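Local coordinates for acyl-CoA hydrolase (Bacillus cereus, PDB 1Y7U), which probably hydrolyses long-chain fatty acyl-CoA thioesters to free fatty acids and coenzyme A, binding coenzyme A between its subunits and calcium as well, at residues 22-26 and 76-82; 42-47 and 67-72. All coordinates share one frame; numbering follows the deposited sequence.

Contact 1: residues 22-26 and 76-82. With SO4 (sulfate ion), chain E.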
loop_
_atom_site.group_PDB
_atom_site.type_symbol
_atom_site.label_atom_id
_atom_site.label_comp_id
_atom_site.label_asym_id
_atom_site.label_seq_id
_atom_site.Cartn_x
_atom_site.Cartn_y
_atom_site.Cartn_z
ATOM N N LYS A 22 -2.170 -16.675 -10.685
ATOM C CA LYS A 22 -1.542 -15.776 -9.742
ATOM C C LYS A 22 -1.422 -16.441 -8.398
ATOM O O LYS A 22 -2.426 -16.762 -7.778
ATOM C CB LYS A 22 -2.353 -14.504 -9.577
ATOM C CG LYS A 22 -1.703 -13.491 -8.655
ATOM C CD LYS A 22 -2.702 -12.410 -8.336
ATOM C CE LYS A 22 -2.053 -11.180 -7.754
ATOM N NZ LYS A 22 -3.101 -10.149 -7.526
ATOM N N THR A 23 -0.201 -16.674 -7.944
ATOM C CA THR A 23 -0.031 -17.259 -6.631
ATOM C C THR A 23 0.698 -16.231 -5.767
ATOM O O THR A 23 1.677 -15.619 -6.195
ATOM C CB THR A 23 0.719 -18.618 -6.695
ATOM O OG1 THR A 23 1.638 -18.720 -5.602
ATOM C CG2 THR A 23 1.436 -18.773 -8.015
ATOM N N SER A 24 0.180 -16.008 -4.561
ATOM C CA SER A 24 0.752 -15.036 -3.649
ATOM C C SER A 24 1.014 -15.590 -2.273
ATOM O O SER A 24 0.563 -16.674 -1.915
ATOM C CB SER A 24 -0.175 -13.831 -3.505
ATOM O OG SER A 24 -0.298 -13.133 -4.729
ATOM N N ARG A 25 1.752 -14.802 -1.505
ATOM C CA ARG A 25 2.097 -15.119 -0.135
ATOM C C ARG A 25 0.960 -14.510 0.691
ATOM O O ARG A 25 0.232 -13.650 0.203
ATOM C CB ARG A 25 3.431 -14.444 0.201
ATOM C CG ARG A 25 4.314 -15.204 1.148
ATOM C CD ARG A 25 5.687 -14.569 1.224
ATOM N NE ARG A 25 6.523 -15.252 2.205
ATOM C CZ ARG A 25 6.431 -15.080 3.523
ATOM N NH1 ARG A 25 5.542 -14.234 4.044
ATOM N NH2 ARG A 25 7.220 -15.777 4.328
ATOM N N VAL A 26 0.785 -14.957 1.926
ATOM C CA VAL A 26 -0.263 -14.392 2.763
ATOM C C VAL A 26 0.353 -13.402 3.750
ATOM O O VAL A 26 0.931 -13.798 4.758
ATOM C CB VAL A 26 -1.003 -15.489 3.538
ATOM C CG1 VAL A 26 -2.079 -14.871 4.412
ATOM C CG2 VAL A 26 -1.607 -16.477 2.568
ATOM N N VAL A 76 -7.830 -19.441 5.039
ATOM C CA VAL A 76 -6.523 -19.335 4.416
ATOM C C VAL A 76 -5.696 -18.617 5.469
ATOM O O VAL A 76 -5.929 -17.443 5.754
ATOM C CB VAL A 76 -6.582 -18.493 3.162
ATOM C CG1 VAL A 76 -5.196 -18.402 2.533
ATOM C CG2 VAL A 76 -7.589 -19.093 2.200
ATOM N N ARG A 77 -4.741 -19.325 6.055
ATOM C CA ARG A 77 -3.917 -18.761 7.118
ATOM C C ARG A 77 -2.536 -18.299 6.667
ATOM O O ARG A 77 -2.197 -18.392 5.493
ATOM C CB ARG A 77 -3.797 -19.786 8.247
ATOM C CG ARG A 77 -5.155 -20.239 8.740
ATOM C CD ARG A 77 -5.087 -21.447 9.658
ATOM N NE ARG A 77 -6.418 -21.899 10.068
ATOM C CZ ARG A 77 -7.286 -21.160 10.758
ATOM N NH1 ARG A 77 -6.979 -19.922 11.130
ATOM N NH2 ARG A 77 -8.471 -21.659 11.076
ATOM N N SER A 78 -1.754 -17.789 7.614
ATOM C CA SER A 78 -0.409 -17.300 7.337
ATOM C C SER A 78 0.510 -18.439 6.910
ATOM O O SER A 78 1.465 -18.236 6.173
ATOM C CB SER A 78 0.162 -16.636 8.583
ATOM O OG SER A 78 0.295 -17.588 9.624
ATOM N N SER A 79 0.224 -19.638 7.396
ATOM C CA SER A 79 1.018 -20.816 7.063
ATOM C C SER A 79 0.691 -21.266 5.655
ATOM O O SER A 79 1.305 -22.193 5.127
ATOM C CB SER A 79 0.705 -21.950 8.039
ATOM O OG SER A 79 -0.696 -22.087 8.228
ATOM N N ASP A 80 -0.293 -20.607 5.052
ATOM C CA ASP A 80 -0.713 -20.955 3.709
ATOM C C ASP A 80 -0.105 -20.119 2.613
ATOM O O ASP A 80 0.696 -19.215 2.831
ATOM C CB ASP A 80 -2.229 -20.875 3.568
ATOM C CG ASP A 80 -2.930 -22.022 4.218
ATOM O OD1 ASP A 80 -2.455 -23.171 4.065
ATOM O OD2 ASP A 80 -3.970 -21.772 4.867
ATOM N N CYS A 81 -0.557 -20.431 1.414
ATOM C CA CYS A 81 -0.109 -19.793 0.205
ATOM C C CYS A 81 -1.356 -19.798 -0.685
ATOM O O CYS A 81 -2.027 -20.816 -0.798
ATOM C CB CYS A 81 1.005 -20.664 -0.356
ATOM S SG CYS A 81 1.626 -20.194 -1.912
ATOM N N VAL A 82 -1.700 -18.663 -1.281
ATOM C CA VAL A 82 -2.881 -18.611 -2.143
ATOM C C VAL A 82 -2.547 -18.426 -3.605
ATOM O O VAL A 82 -1.627 -17.704 -3.957
ATOM C CB VAL A 82 -3.832 -17.462 -1.779
ATOM C CG1 VAL A 82 -4.715 -17.861 -0.650
ATOM C CG2 VAL A 82 -3.036 -16.228 -1.412
HETATM S S SO4 E . -8.393 -25.522 9.653
HETATM O O1 SO4 E . -7.132 -24.786 9.303
HETATM O O2 SO4 E . -8.049 -26.909 10.104
HETATM O O3 SO4 E . -9.096 -24.751 10.735
HETATM O O4 SO4 E . -9.313 -25.660 8.473
HETATM O O HOH W 1 2.379 -17.073 2.899
HETATM O O HOH W 2 2.387 -15.760 5.720
#
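Val76 meets Val26 methyl to methyl, its CG1 lying 4.1 Å from Val26 CG2, and Val76 also touches a bound coenzyme A. Next along, Arg77 starts its side chain away from 22-26 and offers its backbone: Arg77 O sits 3.5 Å from Val26 CG2. The extended Arg77 chain reaches a sulfate, probably from the crystallisation liquor, with two nearly straight bonds, NE to O1 at 3.1 Å and NH2 to O3 at 3.2 Å. O1 lies in the guanidinium plane, and Arg113 shares the anion. A type I turn runs from Arg77 to Asp80, and Asp80 braces it by taking Arg77 N on OD2 at 2.8 Å, from the anti side of the carboxylate. Two waters fill in where direct backbone bonding gives out. One donates to both Ser78 O and Val26 O; the other accepts from Val26 N and donates to Asp80 O. Cys81 then sets its SG near Ser24 O. At Val82 the strands pair directly: Ser24 N gives a bond of 2.6 Å to Val82 O, and Val82 N returns one of 3.1 Å to Ser24 O. With Val26 CG1 anti to the backbone N (chi1 179°), CG1 points at Ser78 while CG2, beside the backbone N, lies between Arg77 O and Asp80 O and also comes within 4.2 Å of Val82 CG2. Ser24 and Val82 thus form an antiparallel hydrogen-bonded pair, joining strand 20-25, outermost in this chain, to strand 81-91 in the curved antiparallel sheet of the hotdog fold.

Contact 2: residues 42-47 and 67-72. With COA (coenzyme A), chain J.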
loop_
_atom_site.group_PDB
_atom_site.type_symbol
_atom_site.label_atom_id
_atom_site.label_comp_id
_atom_site.label_asym_id
_atom_site.label_seq_id
_atom_site.Cartn_x
_atom_site.Cartn_y
_atom_site.Cartn_z
ATOM N N ILE A 42 -9.659 -11.830 -0.584
ATOM C CA ILE A 42 -9.905 -12.825 -1.616
ATOM C C ILE A 42 -10.803 -12.273 -2.732
ATOM O O ILE A 42 -10.510 -12.440 -3.914
ATOM C CB ILE A 42 -10.531 -14.094 -1.010
ATOM C CG1 ILE A 42 -9.540 -14.720 -0.032
ATOM C CG2 ILE A 42 -10.864 -15.103 -2.095
ATOM C CD1 ILE A 42 -10.021 -15.991 0.589
ATOM N N LEU A 43 -11.887 -11.603 -2.364
ATOM C CA LEU A 43 -12.786 -11.045 -3.365
ATOM C C LEU A 43 -12.055 -10.033 -4.244
ATOM O O LEU A 43 -12.160 -10.077 -5.469
ATOM C CB LEU A 43 -13.982 -10.386 -2.686
ATOM C CG LEU A 43 -14.850 -11.341 -1.860
ATOM C CD1 LEU A 43 -15.871 -10.568 -1.046
ATOM C CD2 LEU A 43 -15.523 -12.326 -2.788
ATOM N N SER A 44 -11.304 -9.121 -3.634
ATOM C CA SER A 44 -10.582 -8.132 -4.421
ATOM C C SER A 44 -9.702 -8.849 -5.443
ATOM O O SER A 44 -9.651 -8.483 -6.622
ATOM C CB SER A 44 -9.710 -7.260 -3.524
ATOM O OG SER A 44 -9.048 -6.264 -4.284
ATOM N N GLU A 45 -9.023 -9.891 -4.986
ATOM C CA GLU A 45 -8.136 -10.637 -5.852
ATOM C C GLU A 45 -8.849 -11.433 -6.934
ATOM O O GLU A 45 -8.353 -11.530 -8.053
ATOM C CB GLU A 45 -7.267 -11.569 -5.021
ATOM C CG GLU A 45 -5.830 -11.537 -5.450
ATOM C CD GLU A 45 -5.170 -10.221 -5.119
ATOM O OE1 GLU A 45 -4.751 -10.049 -3.958
ATOM O OE2 GLU A 45 -5.082 -9.356 -6.015
HETATM N N MSE A 46 -10.000 -12.020 -6.613
HETATM C CA MSE A 46 -10.732 -12.796 -7.607
HETATM C C MSE A 46 -11.109 -11.891 -8.768
HETATM O O MSE A 46 -10.888 -12.227 -9.936
HETATM C CB MSE A 46 -11.999 -13.389 -7.008
HETATM C CG MSE A 46 -11.758 -14.376 -5.900
HETATM SE SE MSE A 46 -13.427 -15.089 -5.263
HETATM C CE MSE A 46 -13.117 -16.955 -5.635
ATOM N N ASP A 47 -11.679 -10.738 -8.435
ATOM C CA ASP A 47 -12.093 -9.762 -9.433
ATOM C C ASP A 47 -10.900 -9.293 -10.267
ATOM O O ASP A 47 -10.988 -9.179 -11.489
ATOM C CB ASP A 47 -12.755 -8.562 -8.736
ATOM C CG ASP A 47 -13.096 -7.430 -9.694
ATOM O OD1 ASP A 47 -13.944 -7.636 -10.586
ATOM O OD2 ASP A 47 -12.517 -6.328 -9.557
HETATM N N MSE A 67 -20.742 -10.036 -9.233
HETATM C CA MSE A 67 -19.998 -11.065 -8.529
HETATM C C MSE A 67 -21.036 -12.098 -8.114
HETATM O O MSE A 67 -22.076 -11.743 -7.548
HETATM C CB MSE A 67 -19.341 -10.487 -7.273
HETATM C CG MSE A 67 -17.824 -10.491 -7.280
HETATM SE SE MSE A 67 -16.993 -12.227 -7.082
HETATM C CE MSE A 67 -15.165 -11.641 -6.876
ATOM N N ASP A 68 -20.777 -13.370 -8.393
ATOM C CA ASP A 68 -21.718 -14.411 -7.986
ATOM C C ASP A 68 -21.493 -14.636 -6.487
ATOM O O ASP A 68 -20.431 -14.301 -5.970
ATOM C CB ASP A 68 -21.436 -15.701 -8.750
ATOM C CG ASP A 68 -22.682 -16.520 -8.975
ATOM O OD1 ASP A 68 -23.302 -16.365 -10.045
ATOM O OD2 ASP A 68 -23.047 -17.307 -8.080
ATOM N N TRP A 69 -22.456 -15.204 -5.774
ATOM C CA TRP A 69 -22.215 -15.395 -4.355
ATOM C C TRP A 69 -20.953 -16.219 -4.129
ATOM O O TRP A 69 -20.576 -17.037 -4.963
ATOM C CB TRP A 69 -23.417 -16.039 -3.673
ATOM C CG TRP A 69 -23.858 -17.307 -4.274
ATOM C CD1 TRP A 69 -23.140 -18.465 -4.370
ATOM C CD2 TRP A 69 -25.153 -17.590 -4.808
ATOM N NE1 TRP A 69 -23.913 -19.458 -4.927
ATOM C CE2 TRP A 69 -25.155 -18.946 -5.207
ATOM C CE3 TRP A 69 -26.319 -16.830 -4.987
ATOM C CZ2 TRP A 69 -26.277 -19.561 -5.769
ATOM C CZ3 TRP A 69 -27.435 -17.441 -5.546
ATOM C CH2 TRP A 69 -27.404 -18.796 -5.931
ATOM N N VAL A 70 -20.289 -15.983 -3.003
ATOM C CA VAL A 70 -19.054 -16.684 -2.694
ATOM C C VAL A 70 -19.069 -17.300 -1.305
ATOM O O VAL A 70 -19.362 -16.615 -0.326
ATOM C CB VAL A 70 -17.833 -15.730 -2.761
ATOM C CG1 VAL A 70 -16.595 -16.468 -2.355
ATOM C CG2 VAL A 70 -17.657 -15.174 -4.144
ATOM N N ASP A 71 -18.748 -18.590 -1.227
ATOM C CA ASP A 71 -18.692 -19.293 0.052
ATOM C C ASP A 71 -17.240 -19.551 0.395
ATOM O O ASP A 71 -16.505 -20.111 -0.412
ATOM C CB ASP A 71 -19.401 -20.648 -0.012
ATOM C CG ASP A 71 -20.897 -20.527 0.035
ATOM O OD1 ASP A 71 -21.424 -19.979 1.026
ATOM O OD2 ASP A 71 -21.552 -20.988 -0.921
ATOM N N PHE A 72 -16.818 -19.153 1.585
ATOM C CA PHE A 72 -15.444 -19.395 1.980
ATOM C C PHE A 72 -15.386 -20.749 2.672
ATOM O O PHE A 72 -15.546 -20.870 3.884
ATOM C CB PHE A 72 -14.935 -18.245 2.862
ATOM C CG PHE A 72 -14.862 -16.926 2.128
ATOM C CD1 PHE A 72 -15.837 -15.943 2.323
ATOM C CD2 PHE A 72 -13.878 -16.711 1.151
ATOM C CE1 PHE A 72 -15.838 -14.767 1.546
ATOM C CE2 PHE A 72 -13.872 -15.540 0.373
ATOM C CZ PHE A 72 -14.851 -14.568 0.568
HETATM N N1A COA J . -22.454 -19.205 4.853
HETATM C C2A COA J . -23.121 -18.663 5.849
HETATM N N3A COA J . -23.058 -19.268 7.012
HETATM C C4A COA J . -22.399 -20.360 7.182
HETATM C C5A COA J . -21.726 -20.874 6.206
HETATM C C6A COA J . -21.756 -20.298 5.032
HETATM N N6A COA J . -21.107 -20.769 4.024
HETATM N N7A COA J . -21.140 -21.908 6.630
HETATM C C8A COA J . -21.424 -22.009 7.879
HETATM N N9A COA J . -22.227 -21.057 8.258
HETATM C C1B COA J . -22.888 -20.832 9.547
HETATM C C2B COA J . -23.819 -21.883 9.930
HETATM O O2B COA J . -25.038 -21.493 9.475
HETATM C C3B COA J . -23.896 -21.712 11.372
HETATM O O3B COA J . -24.739 -20.653 11.593
HETATM P P3B COA J . -25.633 -20.544 12.822
HETATM O O7A COA J . -26.077 -19.270 13.044
HETATM O O8A COA J . -24.991 -21.043 13.937
HETATM O O9A COA J . -26.843 -21.173 12.621
HETATM C C4B COA J . -22.485 -21.482 11.698
HETATM O O4B COA J . -22.018 -20.843 10.604
HETATM C C5B COA J . -21.745 -22.748 11.463
HETATM O O5B COA J . -21.779 -23.676 12.454
HETATM P P1A COA J . -20.798 -24.746 12.239
HETATM O O1A COA J . -21.347 -25.669 11.338
HETATM O O2A COA J . -20.459 -25.214 13.522
HETATM O O3A COA J . -19.622 -24.088 11.543
HETATM P P2A COA J . -18.691 -24.854 10.594
HETATM O O4A COA J . -19.286 -25.593 9.518
HETATM O O5A COA J . -17.449 -25.304 11.127
HETATM O O6A COA J . -18.351 -23.727 9.671
HETATM C CBP COA J . -17.067 -21.702 9.359
HETATM C CCP COA J . -17.873 -22.588 10.256
HETATM C CDP COA J . -17.936 -20.750 8.649
HETATM C CEP COA J . -16.300 -20.974 10.358
HETATM C CAP COA J . -16.102 -22.317 8.380
HETATM O OAP COA J . -16.760 -22.461 7.195
HETATM C C9P COA J . -14.927 -21.484 8.070
HETATM O O9P COA J . -13.939 -21.252 8.975
HETATM N N8P COA J . -14.893 -20.965 6.916
HETATM C C7P COA J . -13.861 -20.102 6.556
HETATM C C6P COA J . -14.117 -18.645 6.768
HETATM C C5P COA J . -12.859 -17.900 6.707
HETATM O O5P COA J . -12.175 -17.815 7.634
HETATM N N4P COA J . -12.509 -17.402 5.613
HETATM C C3P COA J . -12.307 -16.044 5.362
HETATM C C2P COA J . -11.576 -15.998 4.066
HETATM S S1P COA J . -10.569 -17.418 3.821
#
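The central helix of the hotdog fold, 39-58, lies here against the end of strand 61-71, with Ile42, Leu43 and Met46 facing Met67, Val70 and Phe72. Ile42 meets the Phe72 ring at its edge, CG2 lying in the ring plane 3.9 Å from CE2, while its CD1 runs on to within 3.6 Å of S1P of coenzyme A. Leu43 comes to another part of that edge, crossing the phenylalanine at about a right angle with CG 4.0 Å from CZ. Its CD2 slides past Val70, 3.8 Å from CG2, and Val70 CG1 covers part of one face of the Phe72 ring, so the ring is gripped from several directions. Further along the helix the two selenomethionines cross. The Met67 chain bends at chi2 (-72°), bringing CE up to the helix, 3.6 Å from Met46 CB and 3.7 Å from Leu43 O.

Asp71 and the carbonyl of Phe72 deal with the ligand instead. Asp71 OD1 accepts from adenine N6A at 3.1 Å, its OD2 being taken by Ser165 of the fourth subunit, and Phe72 O receives a weak, bent bond from N8P. The fourth subunit also supplies Ser66, Arg93, Thr94, Ser95 and Arg158 to this coenzyme A, and its strand pairs with Met67, Val70 and Asp71 to carry the sheet across the interface. No hydrogen bond joins helix to strand: the contact is apolar and buried, so it rests on van der Waals packing and the exclusion of water, while Asp71 binds the adenine and Phe72 O touches the pantetheine part only weakly.

Overall arrangement
Contact 2 is nested in the chain inside the loop that contact 1 closes: strand 20-25 leads to helix 39-58, then strand 61-71, then strand 81-91. Their centres lie about 16 Å apart, and both reach the same five-stranded antiparallel sheet, whose outermost strands within this chain, 20-25 and 61-71, belong to contacts 1 and 2 respectively. The helix of contact 2 connects them: Lys22 NZ forms a 2.6 Å salt bridge with Glu45 OE2, and Val76 packs on Ile42 near coenzyme A. Both outer strands also meet other subunits, the second at 20-25 and the fourth at 61-71, so the two contacts sit where this chain meets its neighbours in the six-chain assembly, next to coenzyme A sites built between chains.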